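Local coordinates for ankyrin repeat domain protein (Legionella pneumophila subsp. pneumophila, PDB 6MCA) that is a translocated Legionella effector with ankyrin repeats and a cysteine protease-like fold that interacts with the host LARP7 component of the 7SK snRNP complex, at residues A[163-168]-A[419-424]; A[155-160]-A[179-184]; A[293-298]-A[329-334]; A[335-340]-A[356-361]; A[90-95]-A[102-107]. All coordinates share one frame; numbering follows the deposited sequence.

Interaction 1 of 5, residues A[163-168]-A[419-424]; sequences FELQGD and FQACDH
Q420, on helix 404-421, uses both the oxygen and the nitrogen of its side-chain amide to hold the backbone of Q166. OE1 of Q420 accepts from N of Q166 at 2.9 Å, with a nearly straight N-H...O angle of 169° and the donor slightly tilted from the carbonyl plane. NE2 of Q420 returns a longer bond, 3.2 Å, to O of Q166, meeting it in the carbonyl plane, on a lone pair, and that oxygen lies close to the plane of the Q420 amide. Two bonds to a single residue fix the rotation of the glutamine amide. Beyond CG the chain of Q420 is extended (chi2 -167°), which carries the amide away from its helix, while CB stays behind against CD2 of L165 at 3.8 Å. Q166 lies just past the exit of helix 147-162: E164 ends it in a Schellman motif, and L165 to G167 then run toward strand 168-172, G167 pairing with Y183. A421 follows with its methyl group alone. CB of A421 approaches the ring of F163 obliquely, 3.8 Å from CD1, and stands equally near the carbonyl O of F163. Past A421 the chain turns away, and O of C422 bonds to N467.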
# COMPACT_ATOMS: atom_id res chain seq x y z
N PHE A 163 4.27 -11.78 4.90
CA PHE A 163 4.99 -13.04 4.87
C PHE A 163 6.22 -13.00 3.96
O PHE A 163 6.88 -14.03 3.80
CB PHE A 163 4.05 -14.17 4.43
CG PHE A 163 3.03 -14.54 5.47
CD1 PHE A 163 3.37 -15.39 6.52
CD2 PHE A 163 1.75 -14.04 5.41
CE1 PHE A 163 2.43 -15.73 7.48
CE2 PHE A 163 0.81 -14.38 6.37
CZ PHE A 163 1.15 -15.22 7.41
N GLU A 164 6.52 -11.85 3.36
CA GLU A 164 7.71 -11.66 2.53
C GLU A 164 7.77 -12.68 1.40
O GLU A 164 8.82 -13.27 1.12
CB GLU A 164 8.99 -11.72 3.38
CG GLU A 164 9.09 -10.61 4.42
CD GLU A 164 10.39 -10.66 5.19
OE1 GLU A 164 10.40 -10.26 6.38
OE2 GLU A 164 11.41 -11.10 4.62
N LEU A 165 6.64 -12.88 0.72
CA LEU A 165 6.58 -13.83 -0.37
C LEU A 165 7.24 -13.26 -1.62
O LEU A 165 7.19 -12.06 -1.88
CB LEU A 165 5.13 -14.20 -0.67
CG LEU A 165 4.32 -14.77 0.50
CD1 LEU A 165 2.90 -15.11 0.06
CD2 LEU A 165 5.01 -15.99 1.08
N GLN A 166 7.85 -14.15 -2.40
CA GLN A 166 8.49 -13.79 -3.66
C GLN A 166 7.68 -14.34 -4.83
O GLN A 166 6.98 -15.35 -4.70
CB GLN A 166 9.92 -14.33 -3.72
CG GLN A 166 10.85 -13.76 -2.66
CD GLN A 166 12.31 -14.10 -2.93
OE1 GLN A 166 12.62 -14.95 -3.77
NE2 GLN A 166 13.21 -13.44 -2.21
N GLY A 167 7.77 -13.65 -5.96
CA GLY A 167 7.09 -14.09 -7.16
C GLY A 167 5.72 -13.46 -7.33
O GLY A 167 5.39 -12.43 -6.73
N ASP A 168 4.91 -14.11 -8.16
CA ASP A 168 3.58 -13.64 -8.50
C ASP A 168 2.53 -14.59 -7.95
O ASP A 168 2.83 -15.69 -7.46
CB ASP A 168 3.41 -13.49 -10.01
CG ASP A 168 4.44 -12.56 -10.63
OD1 ASP A 168 4.67 -11.47 -10.06
OD2 ASP A 168 5.01 -12.91 -11.68
N PHE A 419 4.89 -22.84 1.77
CA PHE A 419 6.18 -23.24 1.23
C PHE A 419 7.27 -22.22 1.56
O PHE A 419 8.39 -22.60 1.93
CB PHE A 419 6.09 -23.45 -0.28
CG PHE A 419 7.32 -24.05 -0.89
CD1 PHE A 419 7.62 -25.39 -0.71
CD2 PHE A 419 8.18 -23.28 -1.65
CE1 PHE A 419 8.75 -25.95 -1.27
CE2 PHE A 419 9.32 -23.83 -2.21
CZ PHE A 419 9.60 -25.17 -2.02
N GLN A 420 6.97 -20.93 1.44
CA GLN A 420 8.02 -19.92 1.55
C GLN A 420 8.26 -19.44 2.97
O GLN A 420 9.41 -19.13 3.32
CB GLN A 420 7.69 -18.72 0.66
CG GLN A 420 7.50 -19.05 -0.81
CD GLN A 420 7.50 -17.81 -1.69
OE1 GLN A 420 8.25 -16.87 -1.45
NE2 GLN A 420 6.65 -17.81 -2.71
N ALA A 421 7.23 -19.36 3.81
CA ALA A 421 7.33 -18.61 5.06
C ALA A 421 7.27 -19.47 6.32
O ALA A 421 7.41 -18.92 7.42
CB ALA A 421 6.22 -17.56 5.12
N CYS A 422 7.08 -20.78 6.20
CA CYS A 422 6.92 -21.65 7.36
C CYS A 422 8.15 -22.53 7.54
O CYS A 422 8.48 -23.32 6.65
CB CYS A 422 5.66 -22.50 7.23
SG CYS A 422 4.11 -21.57 7.34
N ASP A 423 8.82 -22.38 8.68
CA ASP A 423 9.95 -23.23 9.05
C ASP A 423 9.48 -24.31 10.02
O ASP A 423 8.71 -24.03 10.94
CB ASP A 423 11.07 -22.41 9.68
CG ASP A 423 11.57 -21.29 8.78
OD1 ASP A 423 11.44 -21.43 7.54
OD2 ASP A 423 12.09 -20.29 9.30
N HIS A 424 9.95 -25.54 9.80
CA HIS A 424 9.48 -26.68 10.57
C HIS A 424 9.91 -26.63 12.04
O HIS A 424 9.40 -27.42 12.84
CB HIS A 424 9.98 -27.98 9.94
CG HIS A 424 11.28 -28.47 10.49
ND1 HIS A 424 12.49 -27.93 10.11
CD2 HIS A 424 11.57 -29.44 11.38
CE1 HIS A 424 13.47 -28.55 10.75
NE2 HIS A 424 12.93 -29.48 11.52

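Interaction 2 of 5, residues A[155-160]-A[179-184]; sequences NAKLIG and IELDYE
The Y183 ring receives helix 147-162 at its edge: the carbonyl O of A156 lies near the ring plane, 3.7 Å from CE1 of Y183. CA of G160 comes in obliquely, 3.5 Å from CD1 of the same ring. G160 has no side chain, and the aromatic sits directly on the helix backbone. Next to the ring, L181 spreads its two methyls over the helix. CD1 of L181 lies 3.9 Å from CB of A156, and K157 passes obliquely over the leucine with CG and CD. Bends at chi2 (-65°) and chi3 (-62°) fold the lysine back so that NZ of K157 donates to the backbone O of D182 at 3.0 Å, almost in line with that C=O. The ammonium has another backbone partner in O of G185, and a water accepts from it while donating to the carbonyls of K157 and Y183. The buried ammonium is thus probably stabilised by carbonyl oxygens and a water. Just beyond, OD1 of D182 takes N of E184 in an Asx turn. Overall, helix segment 155-160 runs at 33° to strand segment 179-182, packing along the antiparallel hairpin 168-172 and 178-182 that follows it.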
# COMPACT_ATOMS: atom_id res chain seq x y z
N ASN A 155 -6.05 -8.39 0.35
CA ASN A 155 -5.56 -9.50 1.16
C ASN A 155 -4.31 -10.13 0.56
O ASN A 155 -3.37 -10.45 1.29
CB ASN A 155 -6.67 -10.55 1.31
CG ASN A 155 -6.17 -11.83 1.96
OD1 ASN A 155 -6.07 -11.91 3.19
ND2 ASN A 155 -5.86 -12.83 1.15
N ALA A 156 -4.27 -10.29 -0.77
CA ALA A 156 -3.10 -10.89 -1.41
C ALA A 156 -1.88 -10.00 -1.25
O ALA A 156 -0.78 -10.49 -0.96
CB ALA A 156 -3.39 -11.16 -2.88
N LYS A 157 -2.04 -8.69 -1.44
CA LYS A 157 -0.91 -7.78 -1.25
C LYS A 157 -0.43 -7.79 0.19
O LYS A 157 0.78 -7.85 0.45
CB LYS A 157 -1.30 -6.36 -1.68
CG LYS A 157 -1.48 -6.18 -3.17
CD LYS A 157 -0.17 -6.38 -3.92
CE LYS A 157 0.86 -5.34 -3.51
NZ LYS A 157 2.20 -5.65 -4.07
N LEU A 158 -1.36 -7.75 1.15
CA LEU A 158 -0.98 -7.74 2.55
C LEU A 158 -0.27 -9.03 2.94
O LEU A 158 0.69 -9.00 3.72
CB LEU A 158 -2.22 -7.53 3.43
CG LEU A 158 -1.98 -7.40 4.93
CD1 LEU A 158 -1.06 -6.22 5.23
CD2 LEU A 158 -3.30 -7.25 5.67
N ILE A 159 -0.71 -10.16 2.40
CA ILE A 159 -0.06 -11.43 2.70
C ILE A 159 1.33 -11.49 2.08
O ILE A 159 2.30 -11.91 2.72
CB ILE A 159 -0.94 -12.61 2.25
CG1 ILE A 159 -1.98 -12.93 3.32
CG2 ILE A 159 -0.09 -13.83 1.94
CD1 ILE A 159 -2.88 -14.08 2.97
N GLY A 160 1.45 -11.06 0.82
CA GLY A 160 2.76 -11.05 0.18
C GLY A 160 3.76 -10.17 0.91
O GLY A 160 4.95 -10.48 0.96
N ILE A 179 -5.92 -12.53 -13.09
CA ILE A 179 -4.93 -11.50 -13.37
C ILE A 179 -3.75 -11.71 -12.43
O ILE A 179 -3.90 -12.20 -11.30
CB ILE A 179 -5.49 -10.07 -13.23
CG1 ILE A 179 -5.84 -9.77 -11.78
CG2 ILE A 179 -6.70 -9.88 -14.13
CD1 ILE A 179 -6.12 -8.31 -11.51
N GLU A 180 -2.57 -11.32 -12.90
CA GLU A 180 -1.36 -11.49 -12.12
C GLU A 180 -1.21 -10.37 -11.09
O GLU A 180 -1.60 -9.22 -11.32
CB GLU A 180 -0.13 -11.52 -13.03
CG GLU A 180 0.20 -12.90 -13.57
CD GLU A 180 1.70 -13.14 -13.67
OE1 GLU A 180 2.47 -12.19 -13.46
OE2 GLU A 180 2.09 -14.29 -13.95
N LEU A 181 -0.63 -10.72 -9.95
CA LEU A 181 -0.37 -9.80 -8.85
C LEU A 181 1.03 -10.06 -8.35
O LEU A 181 1.39 -11.22 -8.07
CB LEU A 181 -1.40 -9.98 -7.72
CG LEU A 181 -1.22 -9.19 -6.42
CD1 LEU A 181 -2.58 -8.77 -5.89
CD2 LEU A 181 -0.47 -10.00 -5.37
N ASP A 182 1.82 -9.00 -8.24
CA ASP A 182 3.23 -9.10 -7.85
C ASP A 182 3.32 -9.00 -6.33
O ASP A 182 3.02 -7.95 -5.75
CB ASP A 182 4.04 -8.01 -8.53
CG ASP A 182 5.53 -8.14 -8.27
OD1 ASP A 182 5.96 -9.19 -7.75
OD2 ASP A 182 6.27 -7.18 -8.59
N TYR A 183 3.75 -10.09 -5.69
CA TYR A 183 3.94 -10.09 -4.24
C TYR A 183 4.96 -9.04 -3.81
O TYR A 183 4.84 -8.47 -2.72
CB TYR A 183 4.41 -11.47 -3.77
CG TYR A 183 3.31 -12.48 -3.56
CD1 TYR A 183 2.06 -12.11 -3.09
CD2 TYR A 183 3.53 -13.83 -3.83
CE1 TYR A 183 1.06 -13.05 -2.89
CE2 TYR A 183 2.54 -14.77 -3.64
CZ TYR A 183 1.30 -14.37 -3.17
OH TYR A 183 0.32 -15.31 -2.98
N GLU A 184 5.95 -8.76 -4.66
CA GLU A 184 7.07 -7.90 -4.29
C GLU A 184 6.89 -6.45 -4.73
O GLU A 184 7.71 -5.61 -4.36
CB GLU A 184 8.36 -8.46 -4.89
CG GLU A 184 8.51 -9.97 -4.73
CD GLU A 184 9.70 -10.53 -5.48
OE1 GLU A 184 10.84 -10.17 -5.14
OE2 GLU A 184 9.48 -11.33 -6.42
O HOH W 1 2.34 -7.86 -1.88

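Interaction 3 of 5, residues A[293-298]-A[329-334]; sequences NIYRIT and LGLLPF
Y295 and L331 form the apolar centre, their CB atoms 3.8 Å apart as the side chains pass obliquely. CD1 of L331 rises over one face of the tyrosine ring, offset toward its rim, while CD2 of L331 turns to CG1 of I297 at 3.9 Å. I297 and L331, a non-hydrogen-bonded pair, lie side by side and point the same way. W277 of the neighbouring strand 276-280 touches both. Farther along, P333 pairs with Y295 but their side chains diverge; even so, CG of P333 comes within 4.0 Å of CD2 of Y295. On the other face of the sheet are R296 and L332; the side chains of T298 and L332 cross at about a right angle, CG2 of T298 against CB of L332. The guanidinium of R296 approaches the F334 ring only loosely and obliquely.

The strands are joined by antiparallel backbone bonds and are strongly twisted, with 131° between their directions. R296 and L332 exchange two bonds, R296 N to L332 O and L332 N to R296 O, and F334 N donates to I294 O. At the far end G330 leaves helix 318-329 with positive phi, and its carbonyl takes two donors from T298. The hydroxyl OG1 of T298 arrives in the carbonyl plane at a modelled 2.5 Å, a doubtful length; N of T298 comes from above that plane at 3.2 Å. Backbone bonds thus set the pairing of this edge strand, and apolar packing of Y295, I297 and L331 covers one face.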
# COMPACT_ATOMS: atom_id res chain seq x y z
N ASN A 293 17.40 6.54 13.21
CA ASN A 293 18.11 7.60 13.92
C ASN A 293 17.15 8.72 14.30
O ASN A 293 16.31 9.13 13.49
CB ASN A 293 19.25 8.16 13.07
CG ASN A 293 20.40 7.18 12.92
OD1 ASN A 293 21.25 7.07 13.79
ND2 ASN A 293 20.42 6.46 11.80
N ILE A 294 17.28 9.22 15.52
CA ILE A 294 16.42 10.26 16.07
C ILE A 294 17.28 11.45 16.46
O ILE A 294 18.24 11.31 17.23
CB ILE A 294 15.62 9.75 17.28
CG1 ILE A 294 14.85 8.48 16.92
CG2 ILE A 294 14.67 10.84 17.79
CD1 ILE A 294 14.28 7.75 18.12
N TYR A 295 16.94 12.62 15.93
CA TYR A 295 17.65 13.87 16.13
C TYR A 295 16.73 14.89 16.78
O TYR A 295 15.50 14.78 16.73
CB TYR A 295 18.16 14.45 14.80
CG TYR A 295 18.74 13.45 13.82
CD1 TYR A 295 17.91 12.65 13.04
CD2 TYR A 295 20.11 13.33 13.65
CE1 TYR A 295 18.43 11.75 12.14
CE2 TYR A 295 20.64 12.43 12.75
CZ TYR A 295 19.80 11.64 12.00
OH TYR A 295 20.33 10.74 11.10
N ARG A 296 17.35 15.91 17.38
CA ARG A 296 16.63 17.09 17.84
C ARG A 296 16.72 18.17 16.77
O ARG A 296 17.80 18.42 16.23
CB ARG A 296 17.20 17.61 19.16
CG ARG A 296 16.47 18.83 19.70
CD ARG A 296 17.30 19.59 20.72
NE ARG A 296 17.69 18.76 21.85
CZ ARG A 296 16.89 18.50 22.88
NH1 ARG A 296 17.33 17.73 23.87
NH2 ARG A 296 15.67 19.01 22.93
N ILE A 297 15.59 18.80 16.46
CA ILE A 297 15.55 19.87 15.48
C ILE A 297 15.97 21.16 16.16
O ILE A 297 15.22 21.74 16.95
CB ILE A 297 14.15 20.00 14.85
CG1 ILE A 297 13.76 18.70 14.15
CG2 ILE A 297 14.12 21.17 13.87
CD1 ILE A 297 12.28 18.62 13.81
N THR A 298 17.20 21.61 15.88
CA THR A 298 17.73 22.82 16.50
C THR A 298 17.48 24.08 15.69
O THR A 298 17.64 25.18 16.22
CB THR A 298 19.24 22.67 16.75
OG1 THR A 298 19.94 22.61 15.50
CG2 THR A 298 19.53 21.40 17.55
N LEU A 329 17.88 21.80 8.88
CA LEU A 329 17.14 21.71 10.13
C LEU A 329 18.04 21.71 11.36
O LEU A 329 17.52 21.82 12.48
CB LEU A 329 16.26 20.46 10.15
CG LEU A 329 15.31 20.25 8.97
CD1 LEU A 329 14.50 18.98 9.15
CD2 LEU A 329 14.39 21.45 8.81
N GLY A 330 19.35 21.60 11.19
CA GLY A 330 20.26 21.51 12.32
C GLY A 330 19.99 20.27 13.15
O GLY A 330 19.77 20.36 14.36
N LEU A 331 20.01 19.11 12.50
CA LEU A 331 19.62 17.85 13.13
C LEU A 331 20.73 17.39 14.07
O LEU A 331 21.77 16.91 13.62
CB LEU A 331 19.31 16.80 12.08
CG LEU A 331 18.07 17.09 11.23
CD1 LEU A 331 17.76 15.91 10.32
CD2 LEU A 331 16.88 17.41 12.12
N LEU A 332 20.49 17.51 15.37
CA LEU A 332 21.46 17.08 16.38
C LEU A 332 21.18 15.64 16.78
O LEU A 332 20.11 15.36 17.34
CB LEU A 332 21.39 17.99 17.60
CG LEU A 332 22.23 17.63 18.82
CD1 LEU A 332 23.68 17.43 18.44
CD2 LEU A 332 22.09 18.70 19.89
N PRO A 333 22.09 14.70 16.51
CA PRO A 333 21.84 13.30 16.86
C PRO A 333 21.55 13.14 18.34
O PRO A 333 22.24 13.69 19.20
CB PRO A 333 23.14 12.60 16.46
CG PRO A 333 23.72 13.47 15.40
CD PRO A 333 23.36 14.87 15.78
N PHE A 334 20.51 12.36 18.64
CA PHE A 334 20.03 12.22 20.01
C PHE A 334 19.92 10.76 20.42
O PHE A 334 20.39 10.36 21.49
CB PHE A 334 18.69 12.93 20.18
CG PHE A 334 18.10 12.79 21.55
CD1 PHE A 334 18.53 13.59 22.60
CD2 PHE A 334 17.10 11.86 21.80
CE1 PHE A 334 17.99 13.47 23.86
CE2 PHE A 334 16.55 11.73 23.06
CZ PHE A 334 16.99 12.53 24.09

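Interaction 4 of 5, residues A[335-340]-A[356-361]; sequences AQMPIS and VPVAYS
M337 carries the largest share of the buried surface, laying its thioether across the first turns of helix 355-364. The chain runs straight out to the sulfur (chi2 -174°) and then bends at chi3 to 59°, which turns the methyl toward P357 and leaves SD over V358 and S361. SD of M337 lies 3.8 Å from CA of V358 and 4.0 Å from CG2 of the same valine. It is also 3.5 Å from OG of S361, while CE of M337 touches CB of P357 at 4.1 Å.

P357 is the next most covered residue. It also meets the tip of I339, with CD1 of I339 4.0 Å from CG of P357; the two side chains cross at about a right angle. P338, the centre of an inverse gamma turn, separates M337 from I339, and both of these direct their side chains to the helix. V292 of strand 292-297 touches M337, I339 and V358, and helix 373-399 covers P357 through Y380 and S361 through A376.

The serine hydroxyl is engaged within its own helix. OG of S361 donates to O of P357 at 3.2 Å, and N of S361 donates to the same oxygen from the opposite face of its plane. The hydroxyl thus presents itself to the sulfur with its hydrogen already committed, and the strand end and the helix meet by dispersion and thioether packing.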
# COMPACT_ATOMS: atom_id res chain seq x y z
N ALA A 335 19.29 9.94 19.58
CA ALA A 335 19.03 8.55 19.93
C ALA A 335 19.00 7.69 18.68
O ALA A 335 19.03 8.19 17.55
CB ALA A 335 17.72 8.41 20.72
N GLN A 336 18.93 6.38 18.89
CA GLN A 336 18.82 5.43 17.80
C GLN A 336 17.95 4.27 18.26
O GLN A 336 17.76 4.06 19.46
CB GLN A 336 20.19 4.93 17.33
CG GLN A 336 21.00 4.26 18.43
CD GLN A 336 22.46 4.06 18.04
OE1 GLN A 336 23.27 4.98 18.15
NE2 GLN A 336 22.79 2.86 17.58
N MET A 337 17.42 3.52 17.30
CA MET A 337 16.58 2.38 17.64
C MET A 337 17.09 1.13 16.93
O MET A 337 17.35 1.17 15.72
CB MET A 337 15.11 2.64 17.28
CG MET A 337 14.36 3.46 18.33
SD MET A 337 12.60 3.63 18.01
CE MET A 337 12.08 1.91 18.00
N PRO A 338 17.24 0.01 17.65
CA PRO A 338 17.76 -1.24 17.05
C PRO A 338 16.70 -1.97 16.23
O PRO A 338 16.22 -3.06 16.58
CB PRO A 338 18.20 -2.03 18.28
CG PRO A 338 17.27 -1.58 19.36
CD PRO A 338 17.00 -0.12 19.09
N ILE A 339 16.32 -1.37 15.11
CA ILE A 339 15.39 -1.99 14.17
C ILE A 339 16.19 -2.84 13.20
O ILE A 339 17.22 -2.40 12.67
CB ILE A 339 14.57 -0.92 13.43
CG1 ILE A 339 13.59 -0.23 14.40
CG2 ILE A 339 13.83 -1.53 12.26
CD1 ILE A 339 12.22 -0.87 14.45
N SER A 340 15.73 -4.07 12.96
CA SER A 340 16.46 -5.00 12.11
C SER A 340 16.56 -4.47 10.68
O SER A 340 15.64 -3.83 10.17
CB SER A 340 15.79 -6.37 12.13
OG SER A 340 14.65 -6.39 11.30
N VAL A 356 5.72 2.91 13.04
CA VAL A 356 4.87 2.74 14.22
C VAL A 356 5.71 2.73 15.49
O VAL A 356 5.48 3.59 16.37
CB VAL A 356 3.99 1.48 14.10
CG1 VAL A 356 3.25 1.22 15.40
CG2 VAL A 356 3.01 1.62 12.94
N PRO A 357 6.69 1.83 15.66
CA PRO A 357 7.48 1.88 16.90
C PRO A 357 8.30 3.15 17.04
O PRO A 357 8.47 3.64 18.16
CB PRO A 357 8.38 0.63 16.80
CG PRO A 357 8.47 0.36 15.35
CD PRO A 357 7.14 0.74 14.78
N VAL A 358 8.79 3.70 15.94
CA VAL A 358 9.58 4.93 16.01
C VAL A 358 8.72 6.09 16.49
O VAL A 358 9.12 6.85 17.38
CB VAL A 358 10.23 5.23 14.65
CG1 VAL A 358 10.93 6.57 14.67
CG2 VAL A 358 11.21 4.13 14.28
N ALA A 359 7.53 6.25 15.90
CA ALA A 359 6.64 7.33 16.32
C ALA A 359 6.18 7.14 17.76
O ALA A 359 6.06 8.11 18.52
CB ALA A 359 5.45 7.43 15.38
N TYR A 360 5.94 5.88 18.16
CA TYR A 360 5.61 5.61 19.56
C TYR A 360 6.73 6.06 20.49
O TYR A 360 6.49 6.79 21.46
CB TYR A 360 5.33 4.11 19.74
CG TYR A 360 4.65 3.78 21.04
CD1 TYR A 360 5.37 3.69 22.22
CD2 TYR A 360 3.28 3.55 21.10
CE1 TYR A 360 4.76 3.40 23.42
CE2 TYR A 360 2.65 3.25 22.29
CZ TYR A 360 3.40 3.17 23.45
OH TYR A 360 2.79 2.88 24.64
N SER A 361 7.96 5.65 20.20
CA SER A 361 9.10 6.04 21.03
C SER A 361 9.25 7.55 21.08
O SER A 361 9.52 8.12 22.15
CB SER A 361 10.38 5.40 20.50
OG SER A 361 10.39 4.00 20.71

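Interaction 5 of 5, residues A[90-95]-A[102-107]; sequences TPLHWA and DMTKLL
A95 of helix 91-97 sets its methyl into the surface of helix 101-109, where CB of A95 lies 3.6 Å from CG of M103 and 3.7 Å from OG1 of T104. M103 meets the alanine with the base of its side chain alone: CG lies anti to the backbone N (chi1 -177°), and bends at chi2 (77°) and chi3 lead the thioether away from the contact. T104 divides its two branches. Its hydroxyl, turned beside the backbone N at chi1 -58°, stands near A95 and bonds back to the carbonyl O of D100, while CG2 of T104 reaches CD1 of L92 at 3.7 Å, the two side chains crossing at about a right angle.

L92 and L107 slide past each other in opposite directions, and CD1 of L92 lies 4.0 Å from CB of L107. L107 in turn drives CD1 toward the start of the other helix. This methyl comes 3.4 Å from the carbonyl O of P91 and also touches CB of P91 and CB of A95, which places it between the proline and the alanine one turn apart. T90 stands at the N-cap of that helix, and its OG1 shares a hydrogen bond with ND1 of H93.

The short helices run nearly antiparallel, their axes 9.0 Å apart at closest approach. The Thr-Pro-Leu-His signature opening the first helix and the apolar interface between two antiparallel helices identify the helical pair of an ankyrin repeat.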
# COMPACT_ATOMS: atom_id res chain seq x y z
N THR A 90 -8.21 5.05 -14.60
CA THR A 90 -9.28 5.64 -15.38
C THR A 90 -9.77 6.91 -14.69
O THR A 90 -9.44 7.16 -13.53
CB THR A 90 -10.42 4.64 -15.56
OG1 THR A 90 -11.11 4.48 -14.31
CG2 THR A 90 -9.89 3.29 -16.02
N PRO A 91 -10.53 7.76 -15.39
CA PRO A 91 -11.14 8.92 -14.71
C PRO A 91 -11.95 8.54 -13.48
O PRO A 91 -11.98 9.31 -12.51
CB PRO A 91 -12.02 9.53 -15.80
CG PRO A 91 -11.34 9.17 -17.07
CD PRO A 91 -10.73 7.81 -16.85
N LEU A 92 -12.60 7.37 -13.49
CA LEU A 92 -13.33 6.93 -12.31
C LEU A 92 -12.38 6.67 -11.15
O LEU A 92 -12.71 6.97 -10.00
CB LEU A 92 -14.14 5.67 -12.64
CG LEU A 92 -15.14 5.24 -11.57
CD1 LEU A 92 -16.17 6.34 -11.33
CD2 LEU A 92 -15.82 3.94 -11.97
N HIS A 93 -11.21 6.10 -11.42
CA HIS A 93 -10.20 5.92 -10.38
C HIS A 93 -9.86 7.26 -9.72
O HIS A 93 -9.80 7.36 -8.49
CB HIS A 93 -8.93 5.29 -10.97
CG HIS A 93 -8.97 3.80 -11.03
ND1 HIS A 93 -9.35 3.11 -12.17
CD2 HIS A 93 -8.65 2.86 -10.11
CE1 HIS A 93 -9.27 1.81 -11.94
NE2 HIS A 93 -8.85 1.63 -10.70
N TRP A 94 -9.64 8.29 -10.54
CA TRP A 94 -9.26 9.59 -10.00
C TRP A 94 -10.40 10.23 -9.22
O TRP A 94 -10.17 10.84 -8.17
CB TRP A 94 -8.81 10.51 -11.14
CG TRP A 94 -7.52 10.07 -11.76
CD1 TRP A 94 -7.37 9.41 -12.94
CD2 TRP A 94 -6.21 10.25 -11.23
NE1 TRP A 94 -6.04 9.17 -13.18
CE2 TRP A 94 -5.30 9.68 -12.14
CE3 TRP A 94 -5.71 10.85 -10.06
CZ2 TRP A 94 -3.93 9.69 -11.93
CZ3 TRP A 94 -4.34 10.85 -9.86
CH2 TRP A 94 -3.47 10.27 -10.79
N ALA A 95 -11.64 10.09 -9.71
CA ALA A 95 -12.78 10.65 -8.99
C ALA A 95 -12.98 9.95 -7.66
O ALA A 95 -13.30 10.60 -6.65
CB ALA A 95 -14.04 10.56 -9.85
N ASP A 102 -20.10 13.56 -6.57
CA ASP A 102 -20.75 14.10 -7.76
C ASP A 102 -20.02 13.69 -9.03
O ASP A 102 -20.65 13.27 -10.01
CB ASP A 102 -20.83 15.63 -7.65
CG ASP A 102 -21.71 16.08 -6.50
OD1 ASP A 102 -22.66 15.36 -6.15
OD2 ASP A 102 -21.43 17.17 -5.93
N MET A 103 -18.69 13.79 -9.03
CA MET A 103 -17.92 13.39 -10.20
C MET A 103 -18.03 11.89 -10.45
O MET A 103 -18.15 11.46 -11.60
CB MET A 103 -16.45 13.80 -10.03
CG MET A 103 -15.58 13.50 -11.24
SD MET A 103 -15.81 14.66 -12.59
CE MET A 103 -15.27 16.19 -11.82
N THR A 104 -18.00 11.09 -9.39
CA THR A 104 -18.15 9.65 -9.54
C THR A 104 -19.52 9.30 -10.13
O THR A 104 -19.62 8.44 -11.02
CB THR A 104 -17.96 8.95 -8.20
OG1 THR A 104 -16.67 9.27 -7.67
CG2 THR A 104 -18.08 7.44 -8.35
N LYS A 105 -20.57 9.96 -9.65
CA LYS A 105 -21.91 9.70 -10.18
C LYS A 105 -22.01 10.13 -11.64
O LYS A 105 -22.61 9.42 -12.46
CB LYS A 105 -22.95 10.43 -9.33
CG LYS A 105 -24.39 10.03 -9.63
CD LYS A 105 -25.37 10.89 -8.85
CE LYS A 105 -26.81 10.53 -9.17
NZ LYS A 105 -27.77 11.48 -8.54
N LEU A 106 -21.43 11.28 -11.99
CA LEU A 106 -21.44 11.73 -13.38
C LEU A 106 -20.73 10.73 -14.28
O LEU A 106 -21.23 10.38 -15.35
CB LEU A 106 -20.78 13.11 -13.49
CG LEU A 106 -20.48 13.58 -14.91
CD1 LEU A 106 -21.76 13.78 -15.70
CD2 LEU A 106 -19.64 14.84 -14.90
N LEU A 107 -19.56 10.24 -13.84
CA LEU A 107 -18.81 9.29 -14.66
C LEU A 107 -19.57 7.97 -14.80
O LEU A 107 -19.65 7.42 -15.90
CB LEU A 107 -17.43 9.06 -14.05
CG LEU A 107 -16.48 10.25 -14.10
CD1 LEU A 107 -15.18 9.94 -13.38
CD2 LEU A 107 -16.21 10.66 -15.55

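How the interactions relate
Interaction 5, the first along the chain, holds together a helix pair of the ankyrin region; its centre is 26 Å from that of interaction 2, 44 Å from that of interaction 3 and 40 Å from that of interaction 4. Interactions 1 and 2 alternate along the sequence and touch, their centres 12 Å apart: G167 N bonds to E184 OE2 and L165 N probably to G160 O, so helix 147-162, the hairpin after it and the end of helix 404-421 pack together. Interactions 3 and 4 share strand 331-337 of the five-stranded sheet, and I294 N bonds to A335 O between them. Interaction 1 spans the chain containing both, bringing helix 404-421 back to the loop after helix 147-162.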